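Local coordinates for protein 3-dehydroquinate dehydratase (Enterococcus faecalis, PDB 4PH6) that catalyses the cis-dehydration of 3-dehydroquinate to 3-dehydroshikimate through an imine with an active-site lysine, the third step of the chorismate pathway, at residues 191-194 against 195-199; 152-155 against 156-160. All blocks are in the same frame, centred on the assembly; numbering follows the deposited sequence.

Contact 1. Residues 191-194 against 195-199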
loop_
_atom_site.group_PDB
_atom_site.type_symbol
_atom_site.label_atom_id
_atom_site.label_comp_id
_atom_site.label_asym_id
_atom_site.label_seq_id
_atom_site.Cartn_x
_atom_site.Cartn_y
_atom_site.Cartn_z
ATOM N N THR A 191 -9.921 -6.414 6.975
ATOM C CA THR A 191 -8.951 -6.159 8.039
ATOM C C THR A 191 -9.339 -4.914 8.839
ATOM O O THR A 191 -9.355 -4.953 10.068
ATOM C CB THR A 191 -7.513 -5.972 7.478
ATOM O OG1 THR A 191 -7.116 -7.145 6.759
ATOM C CG2 THR A 191 -6.504 -5.696 8.613
ATOM N N ASN A 192 -9.653 -3.819 8.146
ATOM C CA ASN A 192 -10.009 -2.569 8.829
ATOM C C ASN A 192 -11.301 -2.688 9.656
ATOM O O ASN A 192 -11.323 -2.302 10.814
ATOM C CB ASN A 192 -10.144 -1.409 7.828
ATOM C CG ASN A 192 -10.367 -0.058 8.525
ATOM O OD1 ASN A 192 -9.501 0.428 9.264
ATOM N ND2 ASN A 192 -11.524 0.551 8.287
ATOM N N GLU A 193 -12.363 -3.224 9.058
ATOM C CA GLU A 193 -13.624 -3.443 9.772
ATOM C C GLU A 193 -13.457 -4.325 11.019
ATOM O O GLU A 193 -13.906 -3.961 12.105
ATOM C CB GLU A 193 -14.661 -4.070 8.845
ATOM C CG GLU A 193 -15.947 -4.501 9.564
ATOM C CD GLU A 193 -16.951 -5.134 8.622
ATOM O OE1 GLU A 193 -16.683 -5.176 7.403
ATOM O OE2 GLU A 193 -18.019 -5.582 9.098
ATOM N N MET A 194 -12.814 -5.481 10.862
ATOM C CA MET A 194 -12.563 -6.375 11.998
ATOM C C MET A 194 -11.848 -5.653 13.130
ATOM O O MET A 194 -12.271 -5.703 14.292
ATOM C CB MET A 194 -11.731 -7.595 11.572
ATOM C CG MET A 194 -11.391 -8.546 12.722
ATOM S SD MET A 194 -12.857 -9.385 13.381
ATOM C CE MET A 194 -12.223 -10.051 14.915
ATOM N N TYR A 195 -10.763 -4.979 12.785
ATOM C CA TYR A 195 -9.920 -4.308 13.762
ATOM C C TYR A 195 -10.648 -3.183 14.481
ATOM O O TYR A 195 -10.494 -3.007 15.688
ATOM C CB TYR A 195 -8.668 -3.758 13.075
ATOM C CG TYR A 195 -7.747 -2.980 13.984
ATOM C CD1 TYR A 195 -6.773 -3.621 14.746
ATOM C CD2 TYR A 195 -7.848 -1.600 14.080
ATOM C CE1 TYR A 195 -5.928 -2.908 15.564
ATOM C CE2 TYR A 195 -7.009 -0.877 14.908
ATOM C CZ TYR A 195 -6.052 -1.533 15.644
ATOM O OH TYR A 195 -5.220 -0.801 16.455
ATOM N N THR A 196 -11.442 -2.407 13.750
ATOM C CA THR A 196 -12.058 -1.248 14.372
ATOM C C THR A 196 -13.288 -1.648 15.205
ATOM O O THR A 196 -13.567 -1.038 16.233
ATOM C CB THR A 196 -12.452 -0.172 13.319
ATOM O OG1 THR A 196 -13.387 -0.714 12.382
ATOM C CG2 THR A 196 -11.224 0.305 12.556
ATOM N N HIS A 197 -13.992 -2.698 14.790
ATOM C CA HIS A 197 -15.311 -2.967 15.344
ATOM C C HIS A 197 -15.479 -4.233 16.206
ATOM O O HIS A 197 -16.374 -4.277 17.043
ATOM C CB HIS A 197 -16.321 -2.998 14.193
ATOM C CG HIS A 197 -16.611 -1.649 13.622
ATOM N ND1 HIS A 197 -16.286 -1.299 12.324
ATOM C CD2 HIS A 197 -17.175 -0.545 14.172
ATOM C CE1 HIS A 197 -16.647 -0.051 12.101
ATOM N NE2 HIS A 197 -17.187 0.433 13.210
ATOM N N TYR A 198 -14.643 -5.253 16.025
ATOM C CA TYR A 198 -14.886 -6.544 16.692
ATOM C C TYR A 198 -13.690 -7.117 17.464
ATOM O O TYR A 198 -13.844 -7.969 18.337
ATOM C CB TYR A 198 -15.324 -7.592 15.663
ATOM C CG TYR A 198 -16.546 -7.235 14.842
ATOM C CD1 TYR A 198 -16.422 -6.781 13.534
ATOM C CD2 TYR A 198 -17.824 -7.369 15.369
ATOM C CE1 TYR A 198 -17.539 -6.460 12.779
ATOM C CE2 TYR A 198 -18.946 -7.052 14.621
ATOM C CZ TYR A 198 -18.796 -6.600 13.328
ATOM O OH TYR A 198 -19.909 -6.293 12.587
ATOM N N ALA A 199 -12.495 -6.677 17.104
ATOM C CA ALA A 199 -11.270 -7.260 17.623
ATOM C C ALA A 199 -10.929 -6.762 19.030
ATOM O O ALA A 199 -10.901 -5.561 19.285
ATOM C CB ALA A 199 -10.115 -6.960 16.653
#
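M194 folds its side chain against Y198 and A199, one turn further on, where helix 181-197 runs out. The bond from CA to CB leads away from the residues that follow, though M194 CB itself touches Y195 N (3.0 Å); CG, anti to the backbone N (chi1 178°), lies near the same amide. The bend at the next bond, chi2 67°, then swings the sulfur back, and SD meets Y198 CB at 3.8 Å. SD also lies 5.5 Å from the centroid of the Y198 ring, obliquely and well off the ring normal, in a Met-aromatic contact. The terminal CE ends 4.1 Å from A199 CB, so the long, pliable, apolar chain lies along the residues where the backbone leaves the helix; L161 and R162 of helix 154-166 and I203 of the next strand pack on it as well.

The carbonyl of M194 is gripped twice: the amides of Y198 and A199 approach O from opposite faces of its plane, each with N 3.0 Å away. E193 stretches out beside the Y198 ring and brings OE2 to the edge, in the ring plane, 3.8 Å from CE1, while its OE1 accepts from Q154. One turn back, T196 OG1 bonds to N192 O at 3.0 Å, alongside the amide of T196 itself. Threonine suits this exposed place, since its hydroxyl returns to the backbone while its methyl CG2 lies by N192 OD1. N192 ND2 reaches T182 of the second subunit.

The whole is a helix C-terminus, with successive amides turning onto one carbonyl, in a beta-alpha-beta unit of the (beta/alpha)8 barrel.

Contact 2. Residues 152-155 against 156-160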
loop_
_atom_site.group_PDB
_atom_site.type_symbol
_atom_site.label_atom_id
_atom_site.label_comp_id
_atom_site.label_asym_id
_atom_site.label_seq_id
_atom_site.Cartn_x
_atom_site.Cartn_y
_atom_site.Cartn_z
ATOM N N PRO A 152 -12.495 -14.716 -0.247
ATOM C CA PRO A 152 -13.904 -14.750 0.168
ATOM C C PRO A 152 -14.446 -13.331 0.260
ATOM O O PRO A 152 -13.675 -12.372 0.197
ATOM C CB PRO A 152 -13.864 -15.408 1.556
ATOM C CG PRO A 152 -12.487 -15.999 1.684
ATOM C CD PRO A 152 -11.593 -15.157 0.828
ATOM N N SER A 153 -15.753 -13.198 0.423
ATOM C CA SER A 153 -16.343 -11.882 0.577
ATOM C C SER A 153 -15.789 -11.219 1.822
ATOM O O SER A 153 -15.311 -11.898 2.741
ATOM C CB SER A 153 -17.864 -11.967 0.669
ATOM O OG SER A 153 -18.242 -12.449 1.945
ATOM N N GLN A 154 -15.857 -9.893 1.852
ATOM C CA GLN A 154 -15.425 -9.149 3.016
ATOM C C GLN A 154 -16.080 -9.661 4.309
ATOM O O GLN A 154 -15.407 -9.795 5.331
ATOM C CB GLN A 154 -15.724 -7.665 2.834
ATOM C CG GLN A 154 -15.594 -6.883 4.128
ATOM C CD GLN A 154 -15.586 -5.388 3.901
ATOM O OE1 GLN A 154 -15.478 -4.933 2.768
ATOM N NE2 GLN A 154 -15.669 -4.620 4.979
ATOM N N GLU A 155 -17.383 -9.950 4.252
ATOM C CA GLU A 155 -18.119 -10.397 5.421
ATOM C C GLU A 155 -17.618 -11.754 5.900
ATOM O O GLU A 155 -17.546 -12.008 7.097
ATOM C CB GLU A 155 -19.623 -10.470 5.131
ATOM C CG GLU A 155 -20.241 -9.112 4.832
ATOM C CD GLU A 155 -20.025 -8.686 3.382
ATOM O OE1 GLU A 155 -20.246 -9.523 2.482
ATOM O OE2 GLU A 155 -19.592 -7.536 3.138
ATOM N N GLU A 156 -17.269 -12.620 4.962
ATOM C CA GLU A 156 -16.828 -13.961 5.310
ATOM C C GLU A 156 -15.439 -13.935 5.947
ATOM O O GLU A 156 -15.181 -14.675 6.887
ATOM C CB GLU A 156 -16.860 -14.869 4.075
ATOM C CG GLU A 156 -16.291 -16.259 4.283
ATOM C CD GLU A 156 -17.003 -17.047 5.369
ATOM O OE1 GLU A 156 -16.358 -17.950 5.947
ATOM O OE2 GLU A 156 -18.198 -16.765 5.639
ATOM N N ILE A 157 -14.559 -13.072 5.453
ATOM C CA ILE A 157 -13.245 -12.868 6.066
ATOM C C ILE A 157 -13.415 -12.357 7.499
ATOM O O ILE A 157 -12.763 -12.841 8.430
ATOM C CB ILE A 157 -12.387 -11.883 5.243
ATOM C CG1 ILE A 157 -12.249 -12.391 3.798
ATOM C CG2 ILE A 157 -11.007 -11.691 5.896
ATOM C CD1 ILE A 157 -11.505 -11.472 2.840
ATOM N N VAL A 158 -14.309 -11.385 7.670
ATOM C CA VAL A 158 -14.605 -10.830 8.986
ATOM C C VAL A 158 -15.225 -11.899 9.896
ATOM O O VAL A 158 -14.892 -11.986 11.076
ATOM C CB VAL A 158 -15.569 -9.605 8.878
ATOM C CG1 VAL A 158 -16.114 -9.206 10.234
ATOM C CG2 VAL A 158 -14.859 -8.421 8.212
ATOM N N ALA A 159 -16.125 -12.707 9.346
ATOM C CA ALA A 159 -16.780 -13.737 10.125
ATOM C C ALA A 159 -15.770 -14.777 10.575
ATOM O O ALA A 159 -15.838 -15.259 11.706
ATOM C CB ALA A 159 -17.915 -14.396 9.324
ATOM N N ARG A 160 -14.830 -15.116 9.695
ATOM C CA ARG A 160 -13.819 -16.100 10.050
ATOM C C ARG A 160 -12.894 -15.554 11.126
ATOM O O ARG A 160 -12.555 -16.264 12.070
ATOM C CB ARG A 160 -13.029 -16.543 8.824
ATOM C CG ARG A 160 -13.864 -17.372 7.862
ATOM C CD ARG A 160 -13.030 -17.938 6.741
ATOM N NE ARG A 160 -13.862 -18.523 5.690
ATOM C CZ ARG A 160 -13.384 -19.072 4.572
ATOM N NH1 ARG A 160 -12.077 -19.119 4.352
ATOM N NH2 ARG A 160 -14.219 -19.556 3.665
#
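P152 sets its ring against E156, I157 and R160 just ahead of helix 154-166. Its CB lies 3.7 Å from E156 CG and 4.1 Å from I157 CG1, and the ring crosses the isoleucine side chain at about a right angle. CG sits over one face of the R160 guanidinium, toward its rim, 4.1 Å from NH1. A proline is well placed here, because its rigid apolar ring packs on the first turn and, standing before the helix, it costs no helical amide bond.

S153 is the N-cap. With chi1 at 75°, OG lies between the backbone N and the carbonyl carbon and accepts from E156 N at 3.2 Å. Serine is a common choice for this job, its short side chain standing in for the carbonyl that a preceding turn would supply. S153 O takes a straight bond from I157 N, 3.0 Å long, besides a weak one from E156 N. Q154 begins the helix: its O accepts from V158 N, while its side chain leads toward helix 181-197. E155 O continues the pattern with A159 N at 2.8 Å, and the exposed E155 side chain leads away from the residues that follow.

The bend of E156 at chi2 (59°) turns its carboxylate toward R160, where OE1, using its anti lone pair, meets NE at 2.6 Å in a salt bridge close to the guanidinium plane. Together with the proline over one face, and N145 bound to NH1, this holds the flat group's orientation.

Such a serine N-cap is characteristic of a helix start; here it opens helix 154-166 after the loop from strand 140-147, in a beta-alpha-beta unit of the barrel.

Overall arrangement
Following the chain from the N terminus, contact 2 comes first, at the start of helix 154-166 after strand 140-147. The chain then passes through strand 171-176 and enters helix 181-197, whose end forms contact 1 before strand 203-207. The two are in series, neither enclosing nor crossing the other, and each closes only a turn of its own helix. The centres of contacts 1 and 2 lie about 11 Å apart, on neighbouring helices of the barrel's outer layer. Q154 NE2 of contact 2 and E193 OE1 of contact 1, 2.7 Å apart, probably form a hydrogen bond, and V158 packs on Y198, tying consecutive beta-alpha units together.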